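Local coordinates for protein Fdc1 (PDB 4ZAD) that probably catalyses the reversible decarboxylation of ferulic, coumaric and cinnamic acids to their vinyl products, using prenylated FMN and manganese, at residues N66-L71 and L143-L148; D279-E284 and T301-R306. One frame throughout, in Å; residues are numbered along the deposited sequence.

Contact 1 (N66-L71 and L143-L148); sequences NLFRIL and LPVPLL
F68 lies against P144 and L143, and these three residues bury most of the surface between 66-71 and 143-148. P144 CD lies over one face of the F68 ring. It makes a CH-pi contact, 3.9 Å from the centre of the F68 ring and 17° off the ring normal. The carbon is offset toward the rim and is 3.8 Å from F68 CZ. The carbonyl oxygen of P144 also reaches this ring, with P144 O 3.3 Å from F68 CE1. With chi1 at 39°, F68 CG lies between the backbone N and the carbonyl carbon, and from there the ring reaches P144. The peptide bond before F68 is cis. L143 crosses the F68 side chain at about a right angle. Its CB touches F68 CE2 at 3.8 Å, and its CD2 turns to L67, 3.9 Å from L67 CB. V145 puts CG2 at the edge of the F68 ring, near its plane. Further along, I70 CD1 meets P146 CD at 4.2 Å.

No hydrogen bond joins the two segments, although they run nearly parallel, 16° apart. P144 is the centre of an inverse gamma turn, closed by a weak bond from V145 N to L143 O. The contact is buried and largely apolar. It joins the N-terminal UbiD region to the flavin-binding Rift-related region. Q57 and N61 both donate hydrogen bonds to L67 O. Strand 69-71 lies between strands 49-52 and 317-319 in a mixed sheet. L67 and F68 also pack on M270 of strand 270-277, and F68 touches M318 of strand 317-319.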
ATOM      1  N   ASN A  66      13.458  37.512  20.442  1.00 41.95           N
ATOM      2  CA  ASN A  66      12.104  37.457  19.894  1.00 40.61           C
ATOM      3  C   ASN A  66      11.933  36.757  18.537  1.00 39.62           C
ATOM      4  O   ASN A  66      10.846  36.315  18.228  1.00 39.58           O
ATOM      5  CB  ASN A  66      11.561  38.886  19.767  1.00 40.47           C
ATOM      6  CG  ASN A  66      11.245  39.516  21.099  1.00 38.02           C
ATOM      7  OD1 ASN A  66      11.417  40.713  21.275  1.00 34.82           O
ATOM      8  ND2 ASN A  66      10.764  38.723  22.034  1.00 33.88           N
ATOM      9  N   LEU A  67      12.981  36.689  17.726  1.00 38.69           N
ATOM     10  CA  LEU A  67      12.869  36.213  16.344  1.00 37.86           C
ATOM     11  C   LEU A  67      13.861  35.103  16.038  1.00 37.63           C
ATOM     12  O   LEU A  67      15.076  35.351  16.100  1.00 37.58           O
ATOM     13  CB  LEU A  67      13.173  37.366  15.373  1.00 37.66           C
ATOM     14  CG  LEU A  67      12.117  38.457  15.336  1.00 36.05           C
ATOM     15  CD1 LEU A  67      12.575  39.685  14.537  1.00 32.91           C
ATOM     16  CD2 LEU A  67      10.860  37.825  14.738  1.00 34.99           C
ATOM     17  N   PHE A  68      13.396  33.873  15.766  1.00 36.73           N
ATOM     18  CA  PHE A  68      12.108  33.325  16.232  1.00 35.31           C
ATOM     19  C   PHE A  68      12.398  31.883  16.659  1.00 35.04           C
ATOM     20  O   PHE A  68      13.498  31.361  16.390  1.00 34.72           O
ATOM     21  CB  PHE A  68      11.034  33.360  15.145  1.00 35.01           C
ATOM     22  CG  PHE A  68      11.546  33.022  13.787  1.00 33.44           C
ATOM     23  CD1 PHE A  68      11.775  31.708  13.429  1.00 33.67           C
ATOM     24  CD2 PHE A  68      11.802  34.022  12.868  1.00 32.62           C
ATOM     25  CE1 PHE A  68      12.276  31.384  12.177  1.00 35.13           C
ATOM     26  CE2 PHE A  68      12.302  33.730  11.614  1.00 32.93           C
ATOM     27  CZ  PHE A  68      12.552  32.410  11.258  1.00 35.71           C
ATOM     28  N   ARG A  69      11.440  31.268  17.348  1.00 34.66           N
ATOM     29  CA  ARG A  69      11.460  29.815  17.609  1.00 35.04           C
ATOM     30  C   ARG A  69      10.743  29.144  16.467  1.00 34.51           C
ATOM     31  O   ARG A  69      10.072  29.813  15.693  1.00 34.75           O
ATOM     32  CB  ARG A  69      10.698  29.459  18.893  1.00 35.42           C
ATOM     33  CG  ARG A  69      11.434  29.797  20.202  1.00 36.28           C
ATOM     34  CD  ARG A  69      10.607  30.696  21.143  1.00 37.54           C
ATOM     35  NE  ARG A  69       9.636  29.963  21.963  1.00 38.14           N
ATOM     36  CZ  ARG A  69       8.581  30.520  22.561  1.00 40.69           C
ATOM     37  NH1 ARG A  69       8.309  31.805  22.420  1.00 41.72           N
ATOM     38  NH2 ARG A  69       7.768  29.781  23.292  1.00 44.09           N
ATOM     39  N   ILE A  70      10.851  27.822  16.385  1.00 33.99           N
ATOM     40  CA  ILE A  70      10.105  27.037  15.387  1.00 32.85           C
ATOM     41  C   ILE A  70       9.250  25.943  16.035  1.00 32.82           C
ATOM     42  O   ILE A  70       9.752  25.167  16.847  1.00 33.63           O
ATOM     43  CB  ILE A  70      11.039  26.430  14.307  1.00 32.77           C
ATOM     44  CG1 ILE A  70      11.638  27.563  13.455  1.00 31.97           C
ATOM     45  CG2 ILE A  70      10.268  25.409  13.406  1.00 30.45           C
ATOM     46  CD1 ILE A  70      12.766  27.109  12.535  1.00 32.77           C
ATOM     47  N   LEU A  71       7.952  25.904  15.711  1.00 32.04           N
ATOM     48  CA  LEU A  71       7.120  24.725  15.998  1.00 30.92           C
ATOM     49  C   LEU A  71       7.133  23.900  14.738  1.00 30.47           C
ATOM     50  O   LEU A  71       6.906  24.434  13.657  1.00 30.68           O
ATOM     51  CB  LEU A  71       5.677  25.107  16.322  1.00 30.57           C
ATOM     52  CG  LEU A  71       4.752  23.923  16.593  1.00 30.55           C
ATOM     53  CD1 LEU A  71       5.271  23.102  17.755  1.00 30.55           C
ATOM     54  CD2 LEU A  71       3.326  24.363  16.852  1.00 30.12           C
ATOM     55  N   LEU A 143      17.803  35.984   9.975  1.00 34.35           N
ATOM     56  CA  LEU A 143      16.846  35.172  10.754  1.00 33.44           C
ATOM     57  C   LEU A 143      17.151  33.666  10.625  1.00 32.92           C
ATOM     58  O   LEU A 143      17.749  33.231   9.643  1.00 32.55           O
ATOM     59  CB  LEU A 143      15.414  35.498  10.318  1.00 33.06           C
ATOM     60  CG  LEU A 143      15.001  36.971  10.502  1.00 31.01           C
ATOM     61  CD1 LEU A 143      13.583  37.215   9.962  1.00 28.54           C
ATOM     62  CD2 LEU A 143      15.109  37.340  11.949  1.00 27.98           C
ATOM     63  N   PRO A 144      16.742  32.864  11.615  1.00 32.67           N
ATOM     64  CA  PRO A 144      16.983  31.435  11.589  1.00 32.67           C
ATOM     65  C   PRO A 144      15.935  30.698  10.754  1.00 33.09           C
ATOM     66  O   PRO A 144      15.100  29.939  11.287  1.00 33.24           O
ATOM     67  CB  PRO A 144      16.888  31.057  13.050  1.00 32.47           C
ATOM     68  CG  PRO A 144      15.889  31.972  13.591  1.00 32.42           C
ATOM     69  CD  PRO A 144      15.919  33.227  12.773  1.00 33.03           C
ATOM     70  N   VAL A 145      16.022  30.933   9.447  1.00 32.84           N
ATOM     71  CA  VAL A 145      15.173  30.328   8.439  1.00 32.60           C
ATOM     72  C   VAL A 145      15.868  29.041   8.083  1.00 32.70           C
ATOM     73  O   VAL A 145      17.070  29.036   7.817  1.00 33.08           O
ATOM     74  CB  VAL A 145      15.048  31.267   7.207  1.00 32.48           C
ATOM     75  CG1 VAL A 145      14.250  30.636   6.071  1.00 31.78           C
ATOM     76  CG2 VAL A 145      14.436  32.597   7.639  1.00 31.89           C
ATOM     77  N   PRO A 146      15.137  27.935   8.110  1.00 32.98           N
ATOM     78  CA  PRO A 146      15.768  26.636   7.898  1.00 33.16           C
ATOM     79  C   PRO A 146      16.094  26.315   6.452  1.00 33.79           C
ATOM     80  O   PRO A 146      15.397  26.792   5.548  1.00 34.59           O
ATOM     81  CB  PRO A 146      14.706  25.648   8.382  1.00 32.91           C
ATOM     82  CG  PRO A 146      13.414  26.370   8.271  1.00 33.13           C
ATOM     83  CD  PRO A 146      13.716  27.817   8.491  1.00 33.08           C
ATOM     84  N   LEU A 147      17.126  25.488   6.248  1.00 33.99           N
ATOM     85  CA  LEU A 147      17.326  24.778   4.994  1.00 34.07           C
ATOM     86  C   LEU A 147      16.823  23.342   5.213  1.00 34.27           C
ATOM     87  O   LEU A 147      17.509  22.443   5.779  1.00 34.40           O
ATOM     88  CB  LEU A 147      18.785  24.800   4.582  1.00 34.93           C
ATOM     89  CG  LEU A 147      19.123  24.259   3.189  1.00 35.68           C
ATOM     90  CD1 LEU A 147      19.033  25.377   2.181  1.00 37.43           C
ATOM     91  CD2 LEU A 147      20.522  23.648   3.182  1.00 36.78           C
ATOM     92  N   LEU A 148      15.594  23.137   4.767  1.00 33.30           N
ATOM     93  CA  LEU A 148      14.812  22.004   5.194  1.00 32.38           C
ATOM     94  C   LEU A 148      15.302  20.704   4.585  1.00 32.22           C
ATOM     95  O   LEU A 148      15.335  19.672   5.277  1.00 31.82           O
ATOM     96  CB  LEU A 148      13.343  22.243   4.846  1.00 31.90           C
ATOM     97  CG  LEU A 148      12.698  23.313   5.695  1.00 30.47           C
ATOM     98  CD1 LEU A 148      11.298  23.647   5.194  1.00 26.79           C
ATOM     99  CD2 LEU A 148      12.696  22.791   7.174  1.00 31.92           C
TER

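Contact 2 (D279-E284 and T301-R306); sequences DTLVRE and TQPLYR
V282 and Q302 form an antiparallel hydrogen-bonded pair at the middle of the contact. V282 N donates to Q302 O at 2.9 Å, with an N-H...O angle of 160°. In return Q302 N donates to V282 O at 2.7 Å. T301 CA adds a CA-H...O contact to the same V282 oxygen, at 3.1 Å. The next pair, R283 with T301, is non-hydrogen-bonded.

Side chains pack around this ladder. V282 crosses L304 at about a right angle, and V282 CG2 is 4.0 Å from L304 CD1. A chi1 of -53° puts V282 CG1 anti to the carbonyl carbon and leaves CG2 between N and C, facing L304 CD1. E284 and Q302 lie side by side and point the same way, touching through their CG atoms. On the more exposed side L281 crosses T301, with L281 CD1 3.6 Å from T301 OG1. Its other methyl, L281 CD2, rests 4.3 Å from P303 CD. T280 and R306 meet tip to tip, and T280 CG2 is 3.4 Å from R306 NH2, at the edge of the guanidinium. L304 CD2 lies over one face of that group.

Outside partners hold the charged ends. R306 NE forms a salt bridge with D277. E284 OE2 forms one with R179, which binds prenylated FMN, so E284 is a second-shell residue of the cofactor site. The strand directions differ by 120°, well short of straight antiparallel. Strand 300-312 also pairs with strands 131-134, 187-189 and 270-277 of the large antiparallel sheet. V282 and E284 touch T189 of strand 187-189, while V282 and L304 touch H183 of strand 181-184.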
ATOM      1  N   ASP A 279       6.154  41.689 -11.995  1.00 31.84           N
ATOM      2  CA  ASP A 279       6.884  42.262 -13.099  1.00 31.87           C
ATOM      3  C   ASP A 279       8.352  41.893 -13.048  1.00 31.13           C
ATOM      4  O   ASP A 279       9.108  42.249 -13.943  1.00 30.15           O
ATOM      5  CB  ASP A 279       6.795  43.794 -13.050  1.00 31.93           C
ATOM      6  CG  ASP A 279       5.455  44.322 -13.460  1.00 32.83           C
ATOM      7  OD1 ASP A 279       4.490  43.537 -13.606  1.00 31.15           O
ATOM      8  OD2 ASP A 279       5.379  45.560 -13.661  1.00 34.56           O
ATOM      9  N   THR A 280       8.789  41.232 -11.988  1.00 31.22           N
ATOM     10  CA  THR A 280      10.204  40.832 -11.946  1.00 31.41           C
ATOM     11  C   THR A 280      10.286  39.381 -11.537  1.00 30.84           C
ATOM     12  O   THR A 280       9.764  39.010 -10.512  1.00 31.14           O
ATOM     13  CB  THR A 280      11.117  41.720 -11.023  1.00 31.09           C
ATOM     14  OG1 THR A 280      11.595  40.954  -9.917  1.00 33.03           O
ATOM     15  CG2 THR A 280      10.413  43.000 -10.532  1.00 32.85           C
ATOM     16  N   LEU A 281      10.947  38.582 -12.356  1.00 30.42           N
ATOM     17  CA  LEU A 281      11.143  37.189 -12.074  1.00 30.41           C
ATOM     18  C   LEU A 281      12.477  36.990 -11.395  1.00 30.66           C
ATOM     19  O   LEU A 281      13.430  37.717 -11.685  1.00 31.60           O
ATOM     20  CB  LEU A 281      11.092  36.399 -13.366  1.00 30.12           C
ATOM     21  CG  LEU A 281       9.753  36.507 -14.073  1.00 31.05           C
ATOM     22  CD1 LEU A 281       9.757  35.610 -15.327  1.00 30.21           C
ATOM     23  CD2 LEU A 281       8.542  36.206 -13.091  1.00 31.23           C
ATOM     24  N   VAL A 282      12.535  36.030 -10.470  1.00 30.50           N
ATOM     25  CA  VAL A 282      13.782  35.651  -9.805  1.00 30.56           C
ATOM     26  C   VAL A 282      13.840  34.108  -9.664  1.00 31.14           C
ATOM     27  O   VAL A 282      12.817  33.421  -9.858  1.00 31.74           O
ATOM     28  CB  VAL A 282      13.939  36.348  -8.410  1.00 30.29           C
ATOM     29  CG1 VAL A 282      13.765  37.837  -8.508  1.00 29.23           C
ATOM     30  CG2 VAL A 282      12.957  35.773  -7.389  1.00 31.04           C
ATOM     31  N   ARG A 283      15.017  33.569  -9.327  1.00 30.98           N
ATOM     32  CA  ARG A 283      15.207  32.122  -9.162  1.00 31.46           C
ATOM     33  C   ARG A 283      14.554  31.663  -7.870  1.00 30.81           C
ATOM     34  O   ARG A 283      14.857  32.234  -6.829  1.00 31.07           O
ATOM     35  CB  ARG A 283      16.713  31.803  -9.127  1.00 32.26           C
ATOM     36  CG  ARG A 283      17.136  30.289  -9.105  1.00 34.40           C
ATOM     37  CD  ARG A 283      18.722  30.123  -9.254  1.00 36.88           C
ATOM     38  N   GLU A 284      13.641  30.682  -7.942  1.00 30.33           N
ATOM     39  CA  GLU A 284      13.088  30.023  -6.735  1.00 30.53           C
ATOM     40  C   GLU A 284      13.287  28.514  -6.783  1.00 30.51           C
ATOM     41  O   GLU A 284      13.025  27.800  -7.750  1.00 29.86           O
ATOM     42  CB  GLU A 284      11.661  30.478  -6.320  1.00 30.33           C
ATOM     43  CG  GLU A 284      10.474  29.652  -6.723  1.00 29.55           C
ATOM     44  CD  GLU A 284      10.151  28.397  -5.889  1.00 28.94           C
ATOM     45  OE1 GLU A 284       9.970  28.407  -4.624  1.00 26.34           O
ATOM     46  OE2 GLU A 284      10.014  27.365  -6.575  1.00 25.06           O
ATOM     47  N   THR A 301      11.924  30.277 -12.642  1.00 36.38           N
ATOM     48  CA  THR A 301      11.782  31.651 -12.186  1.00 34.29           C
ATOM     49  C   THR A 301      10.399  31.904 -11.652  1.00 31.76           C
ATOM     50  O   THR A 301       9.438  31.349 -12.180  1.00 31.31           O
ATOM     51  CB  THR A 301      11.989  32.622 -13.346  1.00 34.58           C
ATOM     52  OG1 THR A 301      11.054  32.339 -14.412  1.00 33.65           O
ATOM     53  CG2 THR A 301      13.413  32.507 -13.840  1.00 35.13           C
ATOM     54  N   GLN A 302      10.296  32.775 -10.648  1.00 28.88           N
ATOM     55  CA  GLN A 302       9.012  33.049  -9.994  1.00 27.42           C
ATOM     56  C   GLN A 302       8.971  34.516  -9.517  1.00 27.20           C
ATOM     57  O   GLN A 302      10.023  35.147  -9.307  1.00 27.14           O
ATOM     58  CB  GLN A 302       8.750  32.055  -8.806  1.00 26.44           C
ATOM     59  CG  GLN A 302       8.453  30.566  -9.170  1.00 23.57           C
ATOM     60  CD  GLN A 302       7.157  30.351  -9.931  1.00 25.62           C
ATOM     61  OE1 GLN A 302       7.084  29.532 -10.861  1.00 24.49           O
ATOM     62  NE2 GLN A 302       6.121  31.100  -9.557  1.00 25.92           N
ATOM     63  N   PRO A 303       7.754  35.072  -9.338  1.00 26.82           N
ATOM     64  CA  PRO A 303       7.607  36.477  -8.924  1.00 26.65           C
ATOM     65  C   PRO A 303       8.248  36.791  -7.573  1.00 26.70           C
ATOM     66  O   PRO A 303       8.692  35.876  -6.870  1.00 26.53           O
ATOM     67  CB  PRO A 303       6.079  36.695  -8.873  1.00 26.29           C
ATOM     68  CG  PRO A 303       5.454  35.496  -9.210  1.00 26.26           C
ATOM     69  CD  PRO A 303       6.458  34.491  -9.721  1.00 26.92           C
ATOM     70  N   LEU A 304       8.292  38.071  -7.222  1.00 26.08           N
ATOM     71  CA  LEU A 304       9.053  38.507  -6.052  1.00 26.95           C
ATOM     72  C   LEU A 304       8.216  39.314  -5.128  1.00 26.69           C
ATOM     73  O   LEU A 304       7.625  40.307  -5.562  1.00 26.89           O
ATOM     74  CB  LEU A 304      10.253  39.379  -6.456  1.00 26.96           C
ATOM     75  CG  LEU A 304      11.217  39.731  -5.333  1.00 27.90           C
ATOM     76  CD1 LEU A 304      11.805  38.454  -4.664  1.00 26.43           C
ATOM     77  CD2 LEU A 304      12.339  40.632  -5.886  1.00 28.90           C
ATOM     78  N   TYR A 305       8.188  38.890  -3.862  1.00 26.82           N
ATOM     79  CA  TYR A 305       7.463  39.582  -2.813  1.00 27.20           C
ATOM     80  C   TYR A 305       8.450  40.454  -2.092  1.00 27.79           C
ATOM     81  O   TYR A 305       9.397  39.943  -1.487  1.00 28.69           O
ATOM     82  CB  TYR A 305       6.882  38.607  -1.796  1.00 26.88           C
ATOM     83  CG  TYR A 305       5.836  37.635  -2.285  1.00 25.96           C
ATOM     84  CD1 TYR A 305       6.196  36.471  -2.924  1.00 25.15           C
ATOM     85  CD2 TYR A 305       4.477  37.842  -2.022  1.00 26.63           C
ATOM     86  CE1 TYR A 305       5.254  35.552  -3.330  1.00 24.75           C
ATOM     87  CE2 TYR A 305       3.512  36.917  -2.431  1.00 25.11           C
ATOM     88  CZ  TYR A 305       3.919  35.773  -3.075  1.00 26.56           C
ATOM     89  OH  TYR A 305       2.992  34.833  -3.485  1.00 30.48           O
ATOM     90  N   ARG A 306       8.227  41.758  -2.132  1.00 28.17           N
ATOM     91  CA  ARG A 306       9.131  42.711  -1.530  1.00 28.20           C
ATOM     92  C   ARG A 306       8.523  43.060  -0.230  1.00 28.45           C
ATOM     93  O   ARG A 306       7.462  43.647  -0.205  1.00 28.53           O
ATOM     94  CB  ARG A 306       9.247  43.956  -2.386  1.00 28.09           C
ATOM     95  CG  ARG A 306       9.578  43.666  -3.874  1.00 30.43           C
ATOM     96  CD  ARG A 306       9.805  44.994  -4.694  1.00 32.02           C
ATOM     97  NE  ARG A 306      10.238  44.713  -6.053  1.00 32.40           N
ATOM     98  CZ  ARG A 306      11.495  44.439  -6.409  1.00 34.78           C
ATOM     99  NH1 ARG A 306      12.477  44.415  -5.488  1.00 33.00           N
ATOM    100  NH2 ARG A 306      11.773  44.172  -7.700  1.00 35.03           N
TER

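In the fold
From the N terminus, the chain passes through strands 22-25 and 49-52 before reaching 66-71. Contact 1 closes when the chain returns at 143-148, after a mostly irregular span that includes helices 85-90 and 99-108. Contact 2 opens later, at 279-284, and closes a short loop of 16 residues at 301-306. The two are in series and neither nest nor cross. Their centres are 22 Å apart and they do not touch. Contact 1 ties the N-terminal region to the Rift-related one, whereas contact 2 lies wholly within the latter. Strand 300-312 runs on from contact 2, and its Y312 is touched by L67 of contact 1.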